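Local atomic coordinates of metallo-beta-lactamase (Simiduia agarivorans, PDB entry 6MFI), a protein that probably hydrolyses the beta-lactam ring of antibiotics, as a class B3 metallo-beta-lactamase with two zinc ions in its active site. Residues E31-S36 and T56-T61; D44-P49 and A86-D91; S213-S218 and S283-Q288; Y222-N225 and Y230-A233. All coordinates share one frame; numbering follows the deposited sequence.

The four contacts fall into two pairs, each about 10 Å apart between centres. Interactions 1 and 2 touch one another beside the seven-stranded sheet, and interactions 3 and 4 lie together where a long loop meets helices 228-242 and 274-291. Burial differs: every touching residue of interaction 1 is buried, whereas the other three are partly buried. The chemistry differs too. Interaction 1 joins helix to strand through two aromatic rings and a water; interaction 2 presses one aliphatic side chain on a proline-rich loop. Interaction 3 lays an arginine against serine and proline, and interaction 4, nested within the loop that interaction 3 closes, gathers three rings and a leucine.

Interaction 1. Residues E31-S36 and T56-T61; sequences EHWVDS and TYYVGT
W33 and Y58 each hold CG anti to the backbone N (chi1 -165° for W33), and these matching torsions send the indole out from helix 30-36 and the phenol out from strand 56-58 until they meet at about a right angle. The closest approach is between W33 NE1 and Y58 CE1, 3.5 Å apart. With ring planes at 80° and the five-membered ring centroid 5.2 Å from the phenol centroid, the pair is neither stacked nor properly edge-to-face; the pyrrole side of the indole comes obliquely to the phenol.

The indole N-H is spent on a water, with W33 NE1 2.6 Å from its oxygen. The same water lies 2.7 Å from G60 O in a geometry that suits donation, although it has other acceptors to choose from, so a bridge from helix to loop is likely rather than certain. On the strand side, Y58 folds back on its own chain: its OH donates to T61 O over 2.5 Å, nearly in line with the carbonyl (158°). That bond probably helps hold the chain where it leaves strand 56-58, part of the seven-stranded sheet of the metallo-beta-lactamase fold, whose two sheets carry helices on their outer sides. The carbonyl also meets the indole at its edge, near the ring plane, with T61 O 4.0 Å from W33 CZ2.

F50 extends the aromatic group, meeting W33 edge-to-face and lying nearly parallel to Y58. The T61 hydroxyl is held by W43 O, while the Y58 side chain stands about 8 Å from that of the zinc ligand H253.

Interaction 2. Residues D44-P49 and A86-D91; sequences DKPGPP and AVIVRD
I88 carries nearly all of this contact, reaching from helix 85-95 to the irregular loop 44-49, where it meets D44, P46 and G47. Its interactions with that loop are of two kinds: carbon against carbon, and carbon against the polar backbone. No hydrogen bond crosses between the segments.

The apolar part is set against P46. I88 CD1 lies 3.8 Å from P46 CA, and further up the side chain I88 CG1 approaches P46 CB at 4.2 Å, so the branch passes obliquely across the CA-CB side of the pyrrolidine ring. The backbones are close as well, with the CA atoms of P46 and I88 separated by 6.0 Å.

The remaining contacts are made with peptide groups. I88 CD1 touches D44 O at 3.3 Å, a snug fit for a methyl. Its chi2 of 146° has turned that methyl well off the fully extended position. The other branch, CG2, lies 3.9 Å from G47 N, and the two branches thus touch successive parts of the chain, CD1 at D44 to P46 and CG2 at G47. In the metallo-beta-lactamase fold this joins the loop before strand 50-53 to a helix that packs on the first sheet, and T61 touches I88 too.

Outside the two segments, G47 O is hydrogen-bonded to N92 ND2 of the same helix, K45 pairs through its backbone with C62, and D44 OD1 is hydrogen-bonded to T82 OG1; the D44 side chain is about 7 Å from that of the zinc ligand D114.

Interaction 3. Residues S213-S218 and S283-Q288; sequences SLSPVS and SARLAQ
R285 spreads its side chain over S215 and P216, the latter being the centre of an inverse gamma turn in the loop that follows strand 206-210. In this first shell the guanidinium lies with one face toward the loop: P216 CD sits 3.7 Å above its plane, shifted toward the rim, and S215 CA lies over the same face. The nearest approach is at one end of the group, where R285 NH2 is 3.3 Å from S215 CB. Nothing here is a hydrogen bond; a flat cation is laid against carbon.

A bend at chi3 (57°) brings the arginine round to this position, and its root joins in as well. R285 CB stands 3.9 Å from P216 CG, which also rests 3.7 Å from R285 O, so the pyrrolidine tip presses on the helix backbone while its CD supports the guanidinium. L286 adds a little at the flank and also touches R235 of helix 228-242.

Farther out, R289, one turn along helix 274-291, hydrogen-bonds P216 O through its NH2, a second tie between this helix and the turn. The loop in turn serves the active site of this B3 enzyme: S215 O accepts a hydrogen bond from ND1 of H188, a zinc ligand, and so probably helps orient that imidazole. The same S215 O also receives V217 N at 2.8 Å, the weak bond that closes the gamma turn.

Interaction 4. Residues Y222-N225 and Y230-A233; sequences YRFN and YLQA
F224 and Y230 meet with their rings set obliquely, and each ring has further neighbours. At the edge of the Y230 ring, in its plane, comes F224 CE2, which is 3.9 Å from Y230 CE2; seen from the phenyl, the tyrosine arrives obliquely. One face of F224 is taken by a neighbour in its own segment, Y222, whose CE2 sits 3.9 Å above the plane and toward the rim. F224 CD1 in turn lies at the edge of the Y222 ring. At the edge of the F224 ring, near its plane, lies L231 CD1, 4.2 Å from F224 CD2.

Y222 also reaches across to the helix. Its OH comes 3.6 Å from Y230 CD2, approaching that ring obliquely, and the two tyrosine side chains cross at about a right angle. The leucine does double duty, as L231 CD1 also touches the carbonyl F224 O at 3.2 Å. A chi1 of -103°, away from the staggered minima, carries the F224 phenyl toward Y230 and L231.

Around this cluster, F224 continues to R289 and L290 of helix 274-291, and the ring of H227 lies nearly parallel to that of Y222. Y230 OH is hydrogen-bonded to G187 O, just before the zinc ligand H188, whose side chain is about 6 Å from that of Y230. The contact is an aromatic cluster that packs the loop before helix 228-242 onto the start of that helix, near the zinc site of a B3 metallo-beta-lactamase.

Interaction 1. Residues E31-S36 and T56-T61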
loop_
_atom_site.group_PDB
_atom_site.type_symbol
_atom_site.label_atom_id
_atom_site.label_comp_id
_atom_site.label_asym_id
_atom_site.label_seq_id
_atom_site.Cartn_x
_atom_site.Cartn_y
_atom_site.Cartn_z
ATOM N N GLU A 31 19.836 4.776 -3.883
ATOM C CA GLU A 31 20.689 4.507 -5.036
ATOM C C GLU A 31 21.026 3.025 -5.117
ATOM O O GLU A 31 21.001 2.430 -6.201
ATOM C CB GLU A 31 21.970 5.338 -4.964
ATOM C CG GLU A 31 22.976 4.983 -6.053
ATOM C CD GLU A 31 24.400 4.897 -5.541
ATOM O OE1 GLU A 31 24.719 5.561 -4.534
ATOM O OE2 GLU A 31 25.198 4.145 -6.139
ATOM N N HIS A 32 21.346 2.414 -3.973
ATOM C CA HIS A 32 21.541 0.971 -3.930
ATOM C C HIS A 32 20.267 0.230 -4.308
ATOM O O HIS A 32 20.332 -0.861 -4.886
ATOM C CB HIS A 32 22.013 0.549 -2.538
ATOM C CG HIS A 32 22.394 -0.895 -2.437
ATOM N ND1 HIS A 32 23.029 -1.571 -3.457
ATOM C CD2 HIS A 32 22.229 -1.793 -1.438
ATOM C CE1 HIS A 32 23.240 -2.822 -3.089
ATOM N NE2 HIS A 32 22.763 -2.983 -1.868
ATOM N N TRP A 33 19.102 0.806 -3.999
ATOM C CA TRP A 33 17.839 0.170 -4.363
ATOM C C TRP A 33 17.646 0.144 -5.873
ATOM O O TRP A 33 17.199 -0.867 -6.429
ATOM C CB TRP A 33 16.672 0.889 -3.687
ATOM C CG TRP A 33 15.394 0.106 -3.718
ATOM C CD1 TRP A 33 14.907 -0.703 -2.735
ATOM C CD2 TRP A 33 14.443 0.053 -4.789
ATOM N NE1 TRP A 33 13.710 -1.255 -3.123
ATOM C CE2 TRP A 33 13.403 -0.807 -4.381
ATOM C CE3 TRP A 33 14.366 0.650 -6.051
ATOM C CZ2 TRP A 33 12.303 -1.084 -5.190
ATOM C CZ3 TRP A 33 13.274 0.373 -6.852
ATOM C CH2 TRP A 33 12.257 -0.487 -6.418
ATOM N N VAL A 34 17.967 1.247 -6.553
ATOM C CA VAL A 34 17.861 1.279 -8.010
ATOM C C VAL A 34 18.818 0.272 -8.632
ATOM O O VAL A 34 18.494 -0.385 -9.630
ATOM C CB VAL A 34 18.115 2.704 -8.535
ATOM C CG1 VAL A 34 17.961 2.751 -10.047
ATOM C CG2 VAL A 34 17.165 3.690 -7.876
ATOM N N ASP A 35 20.009 0.122 -8.047
ATOM C CA ASP A 35 20.961 -0.860 -8.552
ATOM C C ASP A 35 20.551 -2.282 -8.188
ATOM O O ASP A 35 20.937 -3.231 -8.882
ATOM C CB ASP A 35 22.361 -0.560 -8.015
ATOM C CG ASP A 35 22.882 0.793 -8.462
ATOM O OD1 ASP A 35 22.513 1.239 -9.569
ATOM O OD2 ASP A 35 23.662 1.410 -7.705
ATOM N N SER A 36 19.775 -2.453 -7.118
ATOM C CA SER A 36 19.403 -3.783 -6.654
ATOM C C SER A 36 18.053 -4.246 -7.181
ATOM O O SER A 36 17.845 -5.453 -7.347
ATOM C CB SER A 36 19.377 -3.826 -5.123
ATOM O OG SER A 36 20.619 -3.418 -4.578
ATOM N N THR A 56 9.766 8.411 7.468
ATOM C CA THR A 56 9.146 7.419 6.598
ATOM C C THR A 56 10.220 6.666 5.824
ATOM O O THR A 56 11.122 7.282 5.246
ATOM C CB THR A 56 8.164 8.086 5.632
ATOM O OG1 THR A 56 7.086 8.669 6.376
ATOM C CG2 THR A 56 7.601 7.071 4.651
ATOM N N TYR A 57 10.120 5.336 5.813
ATOM C CA TYR A 57 11.091 4.483 5.144
ATOM C C TYR A 57 10.379 3.468 4.262
ATOM O O TYR A 57 9.219 3.117 4.498
ATOM C CB TYR A 57 11.981 3.734 6.149
ATOM C CG TYR A 57 12.762 4.627 7.086
ATOM C CD1 TYR A 57 12.182 5.129 8.244
ATOM C CD2 TYR A 57 14.084 4.958 6.819
ATOM C CE1 TYR A 57 12.894 5.942 9.105
ATOM C CE2 TYR A 57 14.803 5.770 7.673
ATOM C CZ TYR A 57 14.204 6.258 8.815
ATOM O OH TYR A 57 14.917 7.068 9.668
ATOM N N TYR A 58 11.092 2.998 3.244
ATOM C CA TYR A 58 10.650 1.891 2.407
ATOM C C TYR A 58 11.323 0.620 2.910
ATOM O O TYR A 58 12.555 0.536 2.928
ATOM C CB TYR A 58 10.993 2.145 0.939
ATOM C CG TYR A 58 10.530 1.063 -0.015
ATOM C CD1 TYR A 58 11.300 -0.073 -0.241
ATOM C CD2 TYR A 58 9.327 1.182 -0.697
ATOM C CE1 TYR A 58 10.881 -1.061 -1.112
ATOM C CE2 TYR A 58 8.902 0.201 -1.572
ATOM C CZ TYR A 58 9.681 -0.919 -1.775
ATOM O OH TYR A 58 9.257 -1.899 -2.645
ATOM N N VAL A 59 10.520 -0.358 3.320
ATOM C CA VAL A 59 11.039 -1.604 3.869
ATOM C C VAL A 59 10.515 -2.817 3.101
ATOM O O VAL A 59 10.585 -3.938 3.590
ATOM C CB VAL A 59 10.724 -1.722 5.373
ATOM C CG1 VAL A 59 11.480 -0.663 6.158
ATOM C CG2 VAL A 59 9.228 -1.609 5.617
ATOM N N GLY A 60 9.995 -2.603 1.894
ATOM C CA GLY A 60 9.426 -3.668 1.100
ATOM C C GLY A 60 10.454 -4.366 0.231
ATOM O O GLY A 60 11.663 -4.151 0.340
ATOM N N THR A 61 9.948 -5.221 -0.654
ATOM C CA THR A 61 10.785 -5.971 -1.581
ATOM C C THR A 61 11.060 -5.116 -2.818
ATOM O O THR A 61 10.736 -3.925 -2.866
ATOM C CB THR A 61 10.113 -7.289 -1.952
ATOM O OG1 THR A 61 8.897 -7.020 -2.660
ATOM C CG2 THR A 61 9.786 -8.086 -0.702
HETATM O O HOH W 1 13.530 -3.092 -1.351
#

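Interaction 2. Residues D44-P49 and A86-D91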
loop_
_atom_site.group_PDB
_atom_site.type_symbol
_atom_site.label_atom_id
_atom_site.label_comp_id
_atom_site.label_asym_id
_atom_site.label_seq_id
_atom_site.Cartn_x
_atom_site.Cartn_y
_atom_site.Cartn_z
ATOM N N ASP A 44 8.633 -11.435 -4.415
ATOM C CA ASP A 44 9.401 -11.940 -3.285
ATOM C C ASP A 44 10.904 -11.757 -3.457
ATOM O O ASP A 44 11.679 -12.372 -2.718
ATOM C CB ASP A 44 9.080 -13.417 -3.048
ATOM C CG ASP A 44 7.617 -13.653 -2.732
ATOM O OD1 ASP A 44 6.999 -12.782 -2.082
ATOM O OD2 ASP A 44 7.084 -14.711 -3.127
ATOM N N LYS A 45 11.335 -10.936 -4.407
ATOM C CA LYS A 45 12.764 -10.714 -4.591
ATOM C C LYS A 45 13.293 -9.815 -3.480
ATOM O O LYS A 45 12.732 -8.740 -3.240
ATOM C CB LYS A 45 13.046 -10.087 -5.955
ATOM C CG LYS A 45 14.522 -9.814 -6.201
ATOM C CD LYS A 45 14.766 -9.243 -7.586
ATOM C CE LYS A 45 16.251 -9.034 -7.840
ATOM N NZ LYS A 45 17.018 -10.306 -7.724
ATOM N N PRO A 46 14.355 -10.215 -2.782
ATOM C CA PRO A 46 14.873 -9.386 -1.688
ATOM C C PRO A 46 15.401 -8.053 -2.197
ATOM O O PRO A 46 16.004 -7.968 -3.268
ATOM C CB PRO A 46 15.995 -10.244 -1.090
ATOM C CG PRO A 46 15.701 -11.640 -1.545
ATOM C CD PRO A 46 15.072 -11.496 -2.895
ATOM N N GLY A 47 15.163 -7.006 -1.411
ATOM C CA GLY A 47 15.618 -5.679 -1.743
ATOM C C GLY A 47 16.042 -4.905 -0.512
ATOM O O GLY A 47 15.645 -5.219 0.614
ATOM N N PRO A 48 16.862 -3.877 -0.704
ATOM C CA PRO A 48 17.354 -3.099 0.433
ATOM C C PRO A 48 16.328 -2.075 0.879
ATOM O O PRO A 48 15.487 -1.634 0.080
ATOM C CB PRO A 48 18.609 -2.419 -0.130
ATOM C CG PRO A 48 18.291 -2.235 -1.577
ATOM C CD PRO A 48 17.429 -3.410 -1.982
ATOM N N PRO A 49 16.354 -1.677 2.148
ATOM C CA PRO A 49 15.493 -0.588 2.607
ATOM C C PRO A 49 16.166 0.764 2.446
ATOM O O PRO A 49 17.391 0.895 2.498
ATOM C CB PRO A 49 15.287 -0.925 4.089
ATOM C CG PRO A 49 16.583 -1.558 4.486
ATOM C CD PRO A 49 17.107 -2.288 3.260
ATOM N N ALA A 86 7.288 -11.005 3.754
ATOM C CA ALA A 86 7.335 -10.515 5.127
ATOM C C ALA A 86 8.679 -10.809 5.777
ATOM O O ALA A 86 9.101 -10.086 6.687
ATOM C CB ALA A 86 6.200 -11.132 5.945
ATOM N N VAL A 87 9.362 -11.867 5.331
ATOM C CA VAL A 87 10.706 -12.144 5.825
ATOM C C VAL A 87 11.664 -11.038 5.403
ATOM O O VAL A 87 12.533 -10.620 6.178
ATOM C CB VAL A 87 11.177 -13.526 5.336
ATOM C CG1 VAL A 87 12.555 -13.850 5.892
ATOM C CG2 VAL A 87 10.170 -14.598 5.727
ATOM N N ILE A 88 11.515 -10.541 4.174
ATOM C CA ILE A 88 12.357 -9.446 3.704
ATOM C C ILE A 88 12.009 -8.155 4.436
ATOM O O ILE A 88 12.894 -7.357 4.770
ATOM C CB ILE A 88 12.222 -9.295 2.178
ATOM C CG1 ILE A 88 12.738 -10.553 1.476
ATOM C CG2 ILE A 88 12.970 -8.064 1.687
ATOM C CD1 ILE A 88 11.986 -10.903 0.213
ATOM N N VAL A 89 10.721 -7.929 4.700
ATOM C CA VAL A 89 10.308 -6.740 5.441
ATOM C C VAL A 89 10.872 -6.775 6.855
ATOM O O VAL A 89 11.383 -5.768 7.363
ATOM C CB VAL A 89 8.772 -6.620 5.445
ATOM C CG1 VAL A 89 8.321 -5.535 6.414
ATOM C CG2 VAL A 89 8.261 -6.337 4.041
ATOM N N ARG A 90 10.795 -7.936 7.509
ATOM C CA ARG A 90 11.390 -8.090 8.833
ATOM C C ARG A 90 12.887 -7.819 8.795
ATOM O O ARG A 90 13.429 -7.147 9.681
ATOM C CB ARG A 90 11.121 -9.498 9.363
ATOM C CG ARG A 90 10.144 -9.565 10.517
ATOM C CD ARG A 90 10.238 -10.905 11.228
ATOM N NE ARG A 90 9.925 -12.026 10.344
ATOM C CZ ARG A 90 10.824 -12.897 9.896
ATOM N NH1 ARG A 90 12.097 -12.780 10.249
ATOM N NH2 ARG A 90 10.453 -13.886 9.095
ATOM N N ASP A 91 13.575 -8.337 7.776
ATOM C CA ASP A 91 15.001 -8.076 7.647
ATOM C C ASP A 91 15.272 -6.598 7.403
ATOM O O ASP A 91 16.190 -6.028 7.997
ATOM C CB ASP A 91 15.586 -8.922 6.517
ATOM C CG ASP A 91 17.100 -8.932 6.517
ATOM O OD1 ASP A 91 17.711 -8.980 7.602
ATOM O OD2 ASP A 91 17.680 -8.880 5.411
#

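Interaction 3. Residues S213-S218 and S283-Q288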
loop_
_atom_site.group_PDB
_atom_site.type_symbol
_atom_site.label_atom_id
_atom_site.label_comp_id
_atom_site.label_asym_id
_atom_site.label_seq_id
_atom_site.Cartn_x
_atom_site.Cartn_y
_atom_site.Cartn_z
ATOM N N SER A 213 -3.338 0.365 -5.422
ATOM C CA SER A 213 -3.101 -0.009 -6.813
ATOM C C SER A 213 -4.192 0.536 -7.726
ATOM O O SER A 213 -3.903 1.086 -8.795
ATOM C CB SER A 213 -2.996 -1.529 -6.935
ATOM O OG SER A 213 -1.970 -2.032 -6.097
ATOM N N LEU A 214 -5.453 0.388 -7.322
ATOM C CA LEU A 214 -6.606 0.950 -8.020
ATOM C C LEU A 214 -6.752 0.430 -9.446
ATOM O O LEU A 214 -7.594 0.935 -10.198
ATOM C CB LEU A 214 -6.551 2.484 -8.030
ATOM C CG LEU A 214 -6.640 3.169 -6.665
ATOM C CD1 LEU A 214 -6.790 4.662 -6.834
ATOM C CD2 LEU A 214 -7.795 2.615 -5.858
ATOM N N SER A 215 -5.963 -0.572 -9.838
ATOM C CA SER A 215 -5.956 -1.044 -11.215
ATOM C C SER A 215 -7.240 -1.811 -11.525
ATOM O O SER A 215 -7.672 -2.648 -10.727
ATOM C CB SER A 215 -4.747 -1.940 -11.469
ATOM O OG SER A 215 -4.666 -2.957 -10.488
ATOM N N PRO A 216 -7.862 -1.539 -12.684
ATOM C CA PRO A 216 -9.040 -2.278 -13.160
ATOM C C PRO A 216 -8.711 -3.677 -13.680
ATOM O O PRO A 216 -9.111 -4.065 -14.780
ATOM C CB PRO A 216 -9.577 -1.373 -14.273
ATOM C CG PRO A 216 -8.366 -0.666 -14.791
ATOM C CD PRO A 216 -7.471 -0.456 -13.601
ATOM N N VAL A 217 -7.955 -4.432 -12.890
ATOM C CA VAL A 217 -7.598 -5.800 -13.217
ATOM C C VAL A 217 -8.476 -6.723 -12.386
ATOM O O VAL A 217 -8.973 -6.363 -11.314
ATOM C CB VAL A 217 -6.094 -6.072 -12.968
ATOM C CG1 VAL A 217 -5.811 -6.184 -11.477
ATOM C CG2 VAL A 217 -5.631 -7.312 -13.717
ATOM N N SER A 218 -8.679 -7.936 -12.889
ATOM C CA SER A 218 -9.586 -8.882 -12.257
ATOM C C SER A 218 -9.253 -10.281 -12.755
ATOM O O SER A 218 -8.376 -10.470 -13.603
ATOM C CB SER A 218 -11.042 -8.522 -12.555
ATOM O OG SER A 218 -11.392 -8.889 -13.878
ATOM N N SER A 283 -8.334 6.474 -13.984
ATOM C CA SER A 283 -9.601 6.723 -14.664
ATOM C C SER A 283 -9.486 6.473 -16.160
ATOM O O SER A 283 -10.459 6.050 -16.797
ATOM C CB SER A 283 -10.070 8.153 -14.399
ATOM O OG SER A 283 -10.298 8.366 -13.017
ATOM N N ALA A 284 -8.313 6.732 -16.741
ATOM C CA ALA A 284 -8.103 6.400 -18.144
ATOM C C ALA A 284 -8.088 4.892 -18.351
ATOM O O ALA A 284 -8.728 4.382 -19.277
ATOM C CB ALA A 284 -6.804 7.029 -18.648
ATOM N N ARG A 285 -7.372 4.160 -17.493
ATOM C CA ARG A 285 -7.369 2.702 -17.586
ATOM C C ARG A 285 -8.755 2.129 -17.326
ATOM O O ARG A 285 -9.150 1.137 -17.949
ATOM C CB ARG A 285 -6.355 2.114 -16.605
ATOM C CG ARG A 285 -4.905 2.369 -16.973
ATOM C CD ARG A 285 -3.970 1.767 -15.937
ATOM N NE ARG A 285 -4.199 0.335 -15.761
ATOM C CZ ARG A 285 -3.688 -0.387 -14.770
ATOM N NH1 ARG A 285 -2.920 0.189 -13.855
ATOM N NH2 ARG A 285 -3.948 -1.684 -14.690
ATOM N N LEU A 286 -9.508 2.738 -16.406
ATOM C CA LEU A 286 -10.858 2.264 -16.124
ATOM C C LEU A 286 -11.785 2.506 -17.308
ATOM O O LEU A 286 -12.630 1.659 -17.626
ATOM C CB LEU A 286 -11.396 2.945 -14.865
ATOM C CG LEU A 286 -12.880 2.765 -14.539
ATOM C CD1 LEU A 286 -13.221 1.294 -14.359
ATOM C CD2 LEU A 286 -13.249 3.559 -13.295
ATOM N N ALA A 287 -11.640 3.653 -17.978
ATOM C CA ALA A 287 -12.464 3.935 -19.149
ATOM C C ALA A 287 -12.165 2.959 -20.280
ATOM O O ALA A 287 -13.075 2.538 -21.004
ATOM C CB ALA A 287 -12.251 5.378 -19.606
ATOM N N GLN A 288 -10.895 2.581 -20.446
ATOM C CA GLN A 288 -10.547 1.570 -21.440
ATOM C C GLN A 288 -10.938 0.171 -20.977
ATOM O O GLN A 288 -11.175 -0.712 -21.812
ATOM C CB GLN A 288 -9.051 1.627 -21.752
ATOM C CG GLN A 288 -8.523 3.029 -22.025
ATOM C CD GLN A 288 -7.014 3.078 -22.166
ATOM O OE1 GLN A 288 -6.469 4.018 -22.744
ATOM N NE2 GLN A 288 -6.330 2.072 -21.630
#

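Interaction 4. Residues Y222-N225 and Y230-A233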
loop_
_atom_site.group_PDB
_atom_site.type_symbol
_atom_site.label_atom_id
_atom_site.label_comp_id
_atom_site.label_asym_id
_atom_site.label_seq_id
_atom_site.Cartn_x
_atom_site.Cartn_y
_atom_site.Cartn_z
ATOM N N TYR A 222 -14.748 -12.098 -14.644
ATOM C CA TYR A 222 -15.387 -11.333 -13.577
ATOM C C TYR A 222 -16.277 -10.229 -14.137
ATOM O O TYR A 222 -17.415 -10.054 -13.690
ATOM C CB TYR A 222 -14.325 -10.745 -12.649
ATOM C CG TYR A 222 -14.836 -9.627 -11.775
ATOM C CD1 TYR A 222 -15.744 -9.876 -10.753
ATOM C CD2 TYR A 222 -14.425 -8.318 -11.980
ATOM C CE1 TYR A 222 -16.217 -8.853 -9.955
ATOM C CE2 TYR A 222 -14.891 -7.289 -11.188
ATOM C CZ TYR A 222 -15.786 -7.561 -10.178
ATOM O OH TYR A 222 -16.253 -6.536 -9.389
ATOM N N ARG A 223 -15.773 -9.494 -15.135
ATOM C CA ARG A 223 -16.452 -8.389 -15.815
ATOM C C ARG A 223 -16.844 -7.265 -14.863
ATOM O O ARG A 223 -17.640 -7.462 -13.939
ATOM C CB ARG A 223 -17.684 -8.870 -16.600
ATOM C CG ARG A 223 -17.748 -10.370 -16.907
ATOM C CD ARG A 223 -16.654 -10.832 -17.860
ATOM N NE ARG A 223 -16.565 -10.011 -19.062
ATOM C CZ ARG A 223 -15.506 -9.983 -19.864
ATOM N NH1 ARG A 223 -14.447 -10.731 -19.590
ATOM N NH2 ARG A 223 -15.506 -9.212 -20.941
ATOM N N PHE A 224 -16.309 -6.067 -15.113
ATOM C CA PHE A 224 -16.552 -4.935 -14.225
ATOM C C PHE A 224 -17.962 -4.379 -14.389
ATOM O O PHE A 224 -18.630 -4.071 -13.396
ATOM C CB PHE A 224 -15.518 -3.839 -14.485
ATOM C CG PHE A 224 -14.431 -3.767 -13.449
ATOM C CD1 PHE A 224 -13.307 -4.571 -13.547
ATOM C CD2 PHE A 224 -14.533 -2.894 -12.377
ATOM C CE1 PHE A 224 -12.307 -4.504 -12.598
ATOM C CE2 PHE A 224 -13.537 -2.824 -11.426
ATOM C CZ PHE A 224 -12.422 -3.630 -11.536
ATOM N N ASN A 225 -18.434 -4.250 -15.631
ATOM C CA ASN A 225 -19.707 -3.597 -15.925
ATOM C C ASN A 225 -20.915 -4.305 -15.325
ATOM O O ASN A 225 -22.024 -3.777 -15.447
ATOM C CB ASN A 225 -19.892 -3.473 -17.437
ATOM C CG ASN A 225 -20.312 -4.778 -18.079
ATOM O OD1 ASN A 225 -21.502 -5.045 -18.232
ATOM N ND2 ASN A 225 -19.337 -5.604 -18.449
ATOM N N TYR A 230 -20.524 -1.145 -7.637
ATOM C CA TYR A 230 -19.101 -1.207 -7.333
ATOM C C TYR A 230 -18.298 -0.144 -8.067
ATOM O O TYR A 230 -17.206 0.210 -7.610
ATOM C CB TYR A 230 -18.576 -2.601 -7.687
ATOM C CG TYR A 230 -17.163 -2.912 -7.256
ATOM C CD1 TYR A 230 -16.842 -3.072 -5.915
ATOM C CD2 TYR A 230 -16.158 -3.097 -8.197
ATOM C CE1 TYR A 230 -15.555 -3.379 -5.522
ATOM C CE2 TYR A 230 -14.872 -3.403 -7.813
ATOM C CZ TYR A 230 -14.578 -3.543 -6.475
ATOM O OH TYR A 230 -13.298 -3.850 -6.090
ATOM N N LEU A 231 -18.816 0.377 -9.180
ATOM C CA LEU A 231 -18.101 1.359 -9.989
ATOM C C LEU A 231 -18.327 2.792 -9.531
ATOM O O LEU A 231 -17.421 3.623 -9.660
ATOM C CB LEU A 231 -18.501 1.230 -11.465
ATOM C CG LEU A 231 -17.958 0.062 -12.299
ATOM C CD1 LEU A 231 -18.359 -1.307 -11.763
ATOM C CD2 LEU A 231 -18.411 0.213 -13.742
ATOM N N GLN A 232 -19.516 3.106 -9.009
ATOM C CA GLN A 232 -19.758 4.448 -8.490
ATOM C C GLN A 232 -18.890 4.726 -7.269
ATOM O O GLN A 232 -18.383 5.842 -7.102
ATOM C CB GLN A 232 -21.239 4.622 -8.156
ATOM C CG GLN A 232 -22.159 4.488 -9.358
ATOM C CD GLN A 232 -23.625 4.589 -8.987
ATOM O OE1 GLN A 232 -24.501 4.527 -9.850
ATOM N NE2 GLN A 232 -23.900 4.744 -7.698
ATOM N N ALA A 233 -18.707 3.724 -6.406
ATOM C CA ALA A 233 -17.774 3.867 -5.298
ATOM C C ALA A 233 -16.336 3.880 -5.799
ATOM O O ALA A 233 -15.478 4.547 -5.210
ATOM C CB ALA A 233 -17.982 2.741 -4.286
#